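PDB 4QI8: lytic polysaccharide monooxygenase from Neurospora crassa, which probably cleaves the beta-1,4-glucosidic links of cellulose oxidatively at a copper ion, using a reductant together with O2 or H2O2. Local coordinates for residues Gln38-Phe43 with Leu137-His142; Ala154-Ser159 with Gly183-Ser188; Ile62-Ala67 with Met76-Ala81. One frame throughout, in Å; residues are numbered along the deposited sequence.

In the fold
From the N terminus, the chain first opens contact 1 at segment 38-43, which holds the short helix 39-42 and closes with 137-142 on strand 134-144 after 93 intervening residues. Contact 3 opens and closes within this span: strand 61-67, in the three-stranded sheet, meets strand 76-82 of the six-stranded sheet across the sandwich core, with eight residues between the segments. Contact 2 follows contact 1 in series, joining strand 155-166 to the later loop 183-188 across 23 residues; no two contacts cross. Strands 155-166, 134-144 and 76-82 lie side by side in that order, so all three contacts reach one sheet. E141, Y185, Y79, S159 and Y64 carry hydrogen bonds from one contact to the next.

Contact 1: residues Gln38-Phe43 with Leu137-His142; sequences QQIRCF and LLRAEH
R139 drives its guanidinium edge into two main-chain carbonyls of the helical turn, I40 O and R41 O, in a buried spot. The grip on I40 O is side-on: NH2 lies 2.8 Å from I40 O, nearly along the C=O axis, and NE comes to 3.1 Å from the same oxygen. NE also makes a weak bond to R41 O at 2.9 Å. Both oxygens sit close to the guanidinium plane. The R139 chain is extended from its backbone to NE, then turns at NE (chi4 -82°), which brings the NE/NH2 edge to the carbonyl oxygens. From its own strand E141 adds a salt bridge, OE2 to R139 NH2 at 2.8 Å, met from above the carboxylate plane (63° out of it). These bonds fix the rotation of the guanidinium, and F181 makes a cation-pi contact with it. In the AA9 beta-sandwich this joins strand 134-144 to the one-turn helix 39-42, whose next residue, F43, has positive phi; the disulfide C42-C160 pins the same turn to strand 155-166. A leucine in place of R139 would probably leave I40 O without its two N-H donors and the E141 carboxylate without its salt-bridge partner. Away from this grip the packing is looser. The I40 side chain comes near only at CG1, 4.2 Å from R139 NH2, and R41 turns away from the strand. Its NH1 and NH2 close end-on around Q38 OE1, the nearer, NH1, at 2.9 Å from OE1, while NH1 also reaches F181 O; Q38 and Q39 here are partly exposed.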
loop_
_atom_site.group_PDB
_atom_site.type_symbol
_atom_site.label_atom_id
_atom_site.label_comp_id
_atom_site.label_asym_id
_atom_site.label_seq_id
_atom_site.Cartn_x
_atom_site.Cartn_y
_atom_site.Cartn_z
ATOM N N GLN A 38 -9.020 8.598 8.416
ATOM C CA GLN A 38 -9.124 8.575 6.962
ATOM C C GLN A 38 -7.745 8.516 6.306
ATOM O O GLN A 38 -7.604 8.018 5.191
ATOM C CB GLN A 38 -9.895 9.793 6.442
ATOM C CG GLN A 38 -11.340 9.827 6.900
ATOM C CD GLN A 38 -12.121 8.667 6.336
ATOM O OE1 GLN A 38 -12.229 8.519 5.118
ATOM N NE2 GLN A 38 -12.653 7.822 7.213
ATOM N N GLN A 39 -6.730 9.058 6.974
ATOM C CA GLN A 39 -5.378 9.013 6.431
ATOM C C GLN A 39 -4.815 7.601 6.261
ATOM O O GLN A 39 -3.879 7.420 5.494
ATOM C CB GLN A 39 -4.423 9.864 7.276
ATOM C CG GLN A 39 -4.674 11.353 7.162
ATOM C CD GLN A 39 -3.717 12.158 8.019
ATOM O OE1 GLN A 39 -3.391 11.765 9.140
ATOM N NE2 GLN A 39 -3.237 13.263 7.486
ATOM N N ILE A 40 -5.391 6.601 6.925
ATOM C CA ILE A 40 -4.888 5.226 6.774
ATOM C C ILE A 40 -5.129 4.722 5.354
ATOM O O ILE A 40 -4.515 3.753 4.907
ATOM C CB ILE A 40 -5.465 4.272 7.851
ATOM C CG1 ILE A 40 -4.571 3.040 8.084
ATOM C CG2 ILE A 40 -6.875 3.851 7.482
ATOM C CD1 ILE A 40 -3.233 3.367 8.743
ATOM N N ARG A 41 -6.066 5.360 4.642
ATOM C CA ARG A 41 -6.400 4.861 3.315
ATOM C C ARG A 41 -5.372 5.320 2.270
ATOM O O ARG A 41 -4.595 4.523 1.780
ATOM C CB ARG A 41 -7.845 5.285 2.942
ATOM C CG ARG A 41 -8.285 4.790 1.582
ATOM C CD ARG A 41 -9.734 5.156 1.231
ATOM N NE ARG A 41 -10.016 6.570 1.466
ATOM C CZ ARG A 41 -10.716 7.109 2.471
ATOM N NH1 ARG A 41 -11.306 6.392 3.441
ATOM N NH2 ARG A 41 -10.862 8.438 2.501
ATOM N N CYS A 42 -5.349 6.618 1.991
ATOM C CA CYS A 42 -4.443 7.211 0.999
ATOM C C CYS A 42 -3.674 8.418 1.556
ATOM O O CYS A 42 -3.156 9.222 0.783
ATOM C CB CYS A 42 -5.182 7.598 -0.304
ATOM S SG CYS A 42 -5.844 6.163 -1.162
ATOM N N PHE A 43 -3.595 8.515 2.874
ATOM C CA PHE A 43 -2.881 9.605 3.547
ATOM C C PHE A 43 -3.417 10.981 3.131
ATOM O O PHE A 43 -2.646 11.931 2.969
ATOM C CB PHE A 43 -1.346 9.506 3.330
ATOM C CG PHE A 43 -0.497 9.939 4.528
ATOM C CD1 PHE A 43 -0.964 10.845 5.479
ATOM C CD2 PHE A 43 0.788 9.426 4.685
ATOM C CE1 PHE A 43 -0.180 11.210 6.559
ATOM C CE2 PHE A 43 1.569 9.794 5.763
ATOM C CZ PHE A 43 1.083 10.672 6.705
ATOM N N LEU A 137 -7.271 2.386 -7.917
ATOM C CA LEU A 137 -6.285 2.926 -7.005
ATOM C C LEU A 137 -5.348 1.809 -6.574
ATOM O O LEU A 137 -5.792 0.686 -6.298
ATOM C CB LEU A 137 -6.957 3.520 -5.771
ATOM C CG LEU A 137 -7.907 4.680 -6.063
ATOM C CD1 LEU A 137 -8.630 5.115 -4.794
ATOM C CD2 LEU A 137 -7.149 5.847 -6.652
ATOM N N LEU A 138 -4.058 2.143 -6.496
ATOM C CA LEU A 138 -3.034 1.258 -5.963
ATOM C C LEU A 138 -2.485 1.897 -4.702
ATOM O O LEU A 138 -1.855 2.951 -4.763
ATOM C CB LEU A 138 -1.920 1.039 -6.980
ATOM C CG LEU A 138 -0.702 0.248 -6.491
ATOM C CD1 LEU A 138 -1.031 -1.183 -6.088
ATOM C CD2 LEU A 138 0.364 0.268 -7.560
ATOM N N ARG A 139 -2.785 1.284 -3.562
ATOM C CA ARG A 139 -2.344 1.774 -2.266
ATOM C C ARG A 139 -1.030 1.104 -1.889
ATOM O O ARG A 139 -0.936 -0.122 -1.861
ATOM C CB ARG A 139 -3.415 1.487 -1.206
ATOM C CG ARG A 139 -3.040 1.845 0.219
ATOM C CD ARG A 139 -4.196 1.528 1.154
ATOM N NE ARG A 139 -3.888 1.834 2.549
ATOM C CZ ARG A 139 -3.214 1.033 3.360
ATOM N NH1 ARG A 139 -2.803 -0.156 2.928
ATOM N NH2 ARG A 139 -2.961 1.409 4.605
ATOM N N ALA A 140 -0.033 1.934 -1.579
ATOM C CA ALA A 140 1.265 1.506 -1.070
ATOM C C ALA A 140 1.316 1.794 0.413
ATOM O O ALA A 140 0.936 2.884 0.836
ATOM C CB ALA A 140 2.368 2.285 -1.757
ATOM N N GLU A 141 1.818 0.842 1.192
ATOM C CA GLU A 141 2.144 1.122 2.576
ATOM C C GLU A 141 3.410 0.411 2.996
ATOM O O GLU A 141 3.674 -0.725 2.598
ATOM C CB GLU A 141 1.010 0.774 3.544
ATOM C CG GLU A 141 0.875 -0.699 3.881
ATOM C CD GLU A 141 -0.351 -1.024 4.721
ATOM O OE1 GLU A 141 -0.908 -2.122 4.500
ATOM O OE2 GLU A 141 -0.795 -0.182 5.540
ATOM N N HIS A 142 4.182 1.114 3.810
ATOM C CA HIS A 142 5.219 0.501 4.598
ATOM C C HIS A 142 4.822 0.648 6.060
ATOM O O HIS A 142 4.407 1.733 6.484
ATOM C CB HIS A 142 6.578 1.158 4.391
ATOM C CG HIS A 142 7.656 0.375 5.044
ATOM N ND1 HIS A 142 8.390 0.843 6.114
ATOM C CD2 HIS A 142 8.040 -0.905 4.839
ATOM C CE1 HIS A 142 9.199 -0.118 6.518
ATOM N NE2 HIS A 142 8.999 -1.188 5.769
#

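Contact 2: residues Ala154-Ser159 with Gly183-Ser188; sequences AQFYIS and GAYKAS
Y185 and F156 meet ring rim to ring rim, neither lying over the other, with centroids 5.9 Å apart and planes at 27°. Y185 sends CB toward the strand, its CG beside the backbone N and anti to the carbonyl carbon, yet CB and CG do not themselves touch F156. Next the ring is turned almost into line with the CA-CB bond (chi2 -16°), which tucks CD1 back beside its own CA and presents the CD2-CE2 border to the phenylalanine. There CD2 comes to 3.8 Å from F156 CE2 and 4.1 Å from F156 CZ, and Y185 CE2 to 3.7 Å from F156 CE2. Farther out the ring has passed F156, and the tip leaves for strands of the same sheet: OH is hydrogen-bonded to E141 OE1 and to Y79 OH. F181 packs edge-to-face with the Y185 ring, while I40, E141 and I143 pack round F156. The contact thus fastens the loop that follows strand 178-179 against strand 155-166, one of the long strands of the AA9 beta-sandwich. F156 lies between Q155 and Y157 in the strand, its own side chain about 11 Å from the copper at the nearest atoms; Y157 is at the copper and Q155 probably contributes to O2 binding, with Y157 OH donating to Q155 OE1 at 2.7 Å from above the carbonyl plane. Between the two rings there is carbon against carbon and nothing more, so the pairing asks little of orientation, and the setting of Y185 probably owes more to the bonds at its hydroxyl and to F181 than to F156.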
loop_
_atom_site.group_PDB
_atom_site.type_symbol
_atom_site.label_atom_id
_atom_site.label_comp_id
_atom_site.label_asym_id
_atom_site.label_seq_id
_atom_site.Cartn_x
_atom_site.Cartn_y
_atom_site.Cartn_z
ATOM N N ALA A 154 3.030 1.805 15.812
ATOM C CA ALA A 154 3.379 1.411 14.450
ATOM C C ALA A 154 3.288 2.633 13.543
ATOM O O ALA A 154 2.389 3.453 13.677
ATOM C CB ALA A 154 2.451 0.308 13.973
ATOM N N GLN A 155 4.214 2.728 12.599
ATOM C CA GLN A 155 4.335 3.902 11.734
ATOM C C GLN A 155 3.984 3.530 10.298
ATOM O O GLN A 155 4.739 2.826 9.625
ATOM C CB GLN A 155 5.767 4.448 11.793
ATOM C CG GLN A 155 6.153 4.894 13.190
ATOM C CD GLN A 155 7.558 5.445 13.301
ATOM O OE1 GLN A 155 8.328 5.477 12.327
ATOM N NE2 GLN A 155 7.911 5.868 14.508
ATOM N N PHE A 156 2.843 4.012 9.818
ATOM C CA PHE A 156 2.391 3.705 8.461
ATOM C C PHE A 156 2.778 4.830 7.496
ATOM O O PHE A 156 2.414 5.995 7.698
ATOM C CB PHE A 156 0.869 3.510 8.417
ATOM C CG PHE A 156 0.363 2.340 9.220
ATOM C CD1 PHE A 156 0.172 2.436 10.590
ATOM C CD2 PHE A 156 0.030 1.157 8.585
ATOM C CE1 PHE A 156 -0.317 1.360 11.309
ATOM C CE2 PHE A 156 -0.465 0.086 9.301
ATOM C CZ PHE A 156 -0.634 0.193 10.666
ATOM N N TYR A 157 3.504 4.465 6.443
ATOM C CA TYR A 157 3.933 5.397 5.397
ATOM C C TYR A 157 3.178 4.984 4.131
ATOM O O TYR A 157 3.369 3.883 3.635
ATOM C CB TYR A 157 5.456 5.317 5.206
ATOM C CG TYR A 157 6.219 5.668 6.464
ATOM C CD1 TYR A 157 6.558 6.997 6.738
ATOM C CD2 TYR A 157 6.599 4.691 7.383
ATOM C CE1 TYR A 157 7.244 7.337 7.886
ATOM C CE2 TYR A 157 7.295 5.028 8.533
ATOM C CZ TYR A 157 7.611 6.353 8.780
ATOM O OH TYR A 157 8.293 6.735 9.913
ATOM N N ILE A 158 2.290 5.853 3.649
ATOM C CA ILE A 158 1.230 5.485 2.707
ATOM C C ILE A 158 1.139 6.462 1.542
ATOM O O ILE A 158 1.323 7.670 1.736
ATOM C CB ILE A 158 -0.135 5.468 3.444
ATOM C CG1 ILE A 158 -0.163 4.351 4.490
ATOM C CG2 ILE A 158 -1.311 5.327 2.475
ATOM C CD1 ILE A 158 -1.220 4.568 5.572
ATOM N N SER A 159 0.793 5.952 0.360
ATOM C CA SER A 159 0.209 6.798 -0.679
ATOM C C SER A 159 -0.649 5.931 -1.587
ATOM O O SER A 159 -0.638 4.705 -1.486
ATOM C CB SER A 159 1.286 7.522 -1.501
ATOM O OG SER A 159 1.952 6.590 -2.329
ATOM N N GLY A 183 -10.835 0.459 8.653
ATOM C CA GLY A 183 -11.673 -0.692 8.941
ATOM C C GLY A 183 -10.890 -1.990 8.991
ATOM O O GLY A 183 -11.136 -2.840 9.840
ATOM N N ALA A 184 -9.941 -2.142 8.079
ATOM C CA ALA A 184 -9.218 -3.401 7.943
ATOM C C ALA A 184 -8.327 -3.683 9.138
ATOM O O ALA A 184 -8.104 -4.845 9.485
ATOM C CB ALA A 184 -8.370 -3.388 6.678
ATOM N N TYR A 185 -7.781 -2.622 9.725
ATOM C CA TYR A 185 -6.784 -2.749 10.773
ATOM C C TYR A 185 -7.323 -2.284 12.118
ATOM O O TYR A 185 -8.122 -1.338 12.198
ATOM C CB TYR A 185 -5.541 -1.920 10.444
ATOM C CG TYR A 185 -4.805 -2.276 9.174
ATOM C CD1 TYR A 185 -5.018 -3.472 8.510
ATOM C CD2 TYR A 185 -3.865 -1.403 8.642
ATOM C CE1 TYR A 185 -4.334 -3.783 7.363
ATOM C CE2 TYR A 185 -3.173 -1.714 7.476
ATOM C CZ TYR A 185 -3.410 -2.916 6.845
ATOM O OH TYR A 185 -2.757 -3.263 5.686
ATOM N N LYS A 186 -6.839 -2.950 13.159
ATOM C CA LYS A 186 -7.065 -2.550 14.538
ATOM C C LYS A 186 -5.714 -2.386 15.212
ATOM O O LYS A 186 -4.751 -3.071 14.869
ATOM C CB LYS A 186 -7.912 -3.582 15.284
ATOM C CG LYS A 186 -9.356 -3.655 14.773
ATOM C CD LYS A 186 -10.235 -4.568 15.601
ATOM C CE LYS A 186 -10.008 -6.026 15.270
ATOM N NZ LYS A 186 -10.518 -6.364 13.911
ATOM N N ALA A 187 -5.644 -1.494 16.184
ATOM C CA ALA A 187 -4.395 -1.210 16.880
ATOM C C ALA A 187 -3.852 -2.427 17.625
ATOM O O ALA A 187 -2.671 -2.478 17.931
ATOM C CB ALA A 187 -4.593 -0.044 17.831
ATOM N N SER A 188 -4.713 -3.399 17.915
ATOM C CA SER A 188 -4.325 -4.614 18.622
ATOM C C SER A 188 -3.925 -5.759 17.695
ATOM O O SER A 188 -3.588 -6.840 18.164
ATOM C CB SER A 188 -5.483 -5.086 19.498
ATOM O OG SER A 188 -6.630 -5.276 18.689
#

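Contact 3: residues Ile62-Ala67 with Met76-Ala81; sequences ITYGAA and MQFYLA
Y64 and F78 stand opposite each other on strands of separate sheets, their CA atoms 9.8 Å apart, the closest such pair between 62-67 and 76-81. That spacing is too wide for backbone pairing, and the two strands run in markedly different directions. Both residues point their CB toward the other strand, and their rings bridge the gap. F78 does the touching with a single corner: CE1 lies 3.8 Å from Y64 CD2, 3.9 Å from Y64 CB and 4.0 Å from Y64 CG, against the base of the tyrosine and not its hydroxyl end. The rings are tilted at 35°, centroids 5.9 Å apart, an oblique arrangement. This is the core of the immunoglobulin-like beta-sandwich of the AA9 family, where the sheet holding 61-67 and the sheet holding 76-82 face each other. F78 keeps CG beside its backbone N, anti to the carbonyl carbon (chi1 -66°), which carries the ring across the interface, where it also packs on F123 and V125 of strand 122-126. Y64 is less regular: its chi1 of -140° falls well off a staggered value, and the ring swings so that its OH reaches S159 OG on strand 155-166 in a hydrogen bond. One tyrosine thereby spans both sheets, apolar at its base and polar at its tip. V20 packs beside Y64, and M76, two residues before F78, rests on F4 and F123. From the other face of strand 76-82, Q77 and Y79 turn to E141 and Y185 respectively.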
loop_
_atom_site.group_PDB
_atom_site.type_symbol
_atom_site.label_atom_id
_atom_site.label_comp_id
_atom_site.label_asym_id
_atom_site.label_seq_id
_atom_site.Cartn_x
_atom_site.Cartn_y
_atom_site.Cartn_z
ATOM N N ILE A 62 4.973 -3.051 -12.391
ATOM C CA ILE A 62 5.323 -1.640 -12.404
ATOM C C ILE A 62 6.178 -1.353 -11.184
ATOM O O ILE A 62 6.525 -2.261 -10.432
ATOM C CB ILE A 62 4.073 -0.761 -12.451
ATOM C CG1 ILE A 62 3.194 -0.984 -11.220
ATOM C CG2 ILE A 62 3.284 -1.070 -13.716
ATOM C CD1 ILE A 62 1.956 -0.106 -11.175
ATOM N N THR A 63 6.539 -0.098 -10.996
ATOM C CA THR A 63 7.469 0.233 -9.930
ATOM C C THR A 63 6.883 1.357 -9.088
ATOM O O THR A 63 6.451 2.360 -9.635
ATOM C CB THR A 63 8.843 0.644 -10.510
ATOM O OG1 THR A 63 9.380 -0.420 -11.307
ATOM C CG2 THR A 63 9.819 0.966 -9.402
ATOM N N TYR A 64 6.857 1.163 -7.769
ATOM C CA TYR A 64 6.434 2.197 -6.827
ATOM C C TYR A 64 7.685 2.714 -6.126
ATOM O O TYR A 64 8.433 1.935 -5.535
ATOM C CB TYR A 64 5.425 1.638 -5.809
ATOM C CG TYR A 64 4.287 2.574 -5.472
ATOM C CD1 TYR A 64 4.529 3.827 -4.930
ATOM C CD2 TYR A 64 2.963 2.207 -5.682
ATOM C CE1 TYR A 64 3.474 4.691 -4.621
ATOM C CE2 TYR A 64 1.918 3.063 -5.375
ATOM C CZ TYR A 64 2.173 4.299 -4.836
ATOM O OH TYR A 64 1.114 5.119 -4.521
ATOM N N GLY A 65 7.906 4.018 -6.215
ATOM C CA GLY A 65 9.090 4.632 -5.654
ATOM C C GLY A 65 8.881 5.191 -4.261
ATOM O O GLY A 65 7.785 5.656 -3.929
ATOM N N ALA A 66 9.946 5.149 -3.462
ATOM C CA ALA A 66 10.028 5.777 -2.143
ATOM C C ALA A 66 11.001 6.951 -2.196
ATOM O O ALA A 66 11.872 7.006 -3.069
ATOM C CB ALA A 66 10.536 4.776 -1.116
ATOM N N ALA A 67 10.856 7.886 -1.271
ATOM C CA ALA A 67 11.852 8.936 -1.129
ATOM C C ALA A 67 11.985 9.341 0.344
ATOM O O ALA A 67 10.981 9.792 0.925
ATOM C CB ALA A 67 11.468 10.136 -1.975
ATOM N N MET A 76 6.423 -3.959 3.546
ATOM C CA MET A 76 5.636 -3.350 2.480
ATOM C C MET A 76 4.386 -4.175 2.213
ATOM O O MET A 76 4.432 -5.415 2.216
ATOM C CB MET A 76 6.422 -3.289 1.173
ATOM C CG MET A 76 7.604 -2.366 1.184
ATOM S SD MET A 76 7.185 -0.621 1.439
ATOM C CE MET A 76 6.092 -0.316 0.087
ATOM N N GLN A 77 3.282 -3.494 1.919
ATOM C CA GLN A 77 2.057 -4.153 1.459
ATOM C C GLN A 77 1.423 -3.282 0.378
ATOM O O GLN A 77 1.520 -2.053 0.428
ATOM C CB GLN A 77 1.075 -4.403 2.612
ATOM C CG GLN A 77 1.753 -4.933 3.862
ATOM C CD GLN A 77 0.830 -5.573 4.886
ATOM O OE1 GLN A 77 1.218 -6.536 5.543
ATOM N NE2 GLN A 77 -0.372 -5.039 5.045
ATOM N N PHE A 78 0.777 -3.923 -0.592
ATOM C CA PHE A 78 0.092 -3.220 -1.676
ATOM C C PHE A 78 -1.323 -3.749 -1.850
ATOM O O PHE A 78 -1.561 -4.960 -1.778
ATOM C CB PHE A 78 0.850 -3.372 -3.009
ATOM C CG PHE A 78 2.198 -2.703 -3.031
ATOM C CD1 PHE A 78 2.309 -1.344 -3.301
ATOM C CD2 PHE A 78 3.356 -3.428 -2.780
ATOM C CE1 PHE A 78 3.540 -0.734 -3.323
ATOM C CE2 PHE A 78 4.590 -2.805 -2.784
ATOM C CZ PHE A 78 4.678 -1.461 -3.054
ATOM N N TYR A 79 -2.252 -2.833 -2.113
ATOM C CA TYR A 79 -3.649 -3.155 -2.335
ATOM C C TYR A 79 -4.141 -2.451 -3.594
ATOM O O TYR A 79 -3.680 -1.353 -3.930
ATOM C CB TYR A 79 -4.525 -2.670 -1.190
ATOM C CG TYR A 79 -4.347 -3.309 0.169
ATOM C CD1 TYR A 79 -3.241 -3.041 0.962
ATOM C CD2 TYR A 79 -5.333 -4.156 0.688
ATOM C CE1 TYR A 79 -3.118 -3.606 2.238
ATOM C CE2 TYR A 79 -5.224 -4.699 1.955
ATOM C CZ TYR A 79 -4.123 -4.432 2.719
ATOM O OH TYR A 79 -4.050 -4.974 3.977
ATOM N N LEU A 80 -5.120 -3.070 -4.246
ATOM C CA LEU A 80 -5.851 -2.444 -5.338
ATOM C C LEU A 80 -7.314 -2.238 -4.972
ATOM O O LEU A 80 -7.882 -2.999 -4.183
ATOM C CB LEU A 80 -5.822 -3.345 -6.570
ATOM C CG LEU A 80 -4.519 -3.357 -7.363
ATOM C CD1 LEU A 80 -4.530 -4.462 -8.420
ATOM C CD2 LEU A 80 -4.270 -2.005 -8.041
ATOM N N ALA A 81 -7.928 -1.228 -5.584
ATOM C CA ALA A 81 -9.373 -1.020 -5.492
ATOM C C ALA A 81 -9.857 -0.533 -6.843
ATOM O O ALA A 81 -9.304 0.416 -7.394
ATOM C CB ALA A 81 -9.718 -0.012 -4.405
#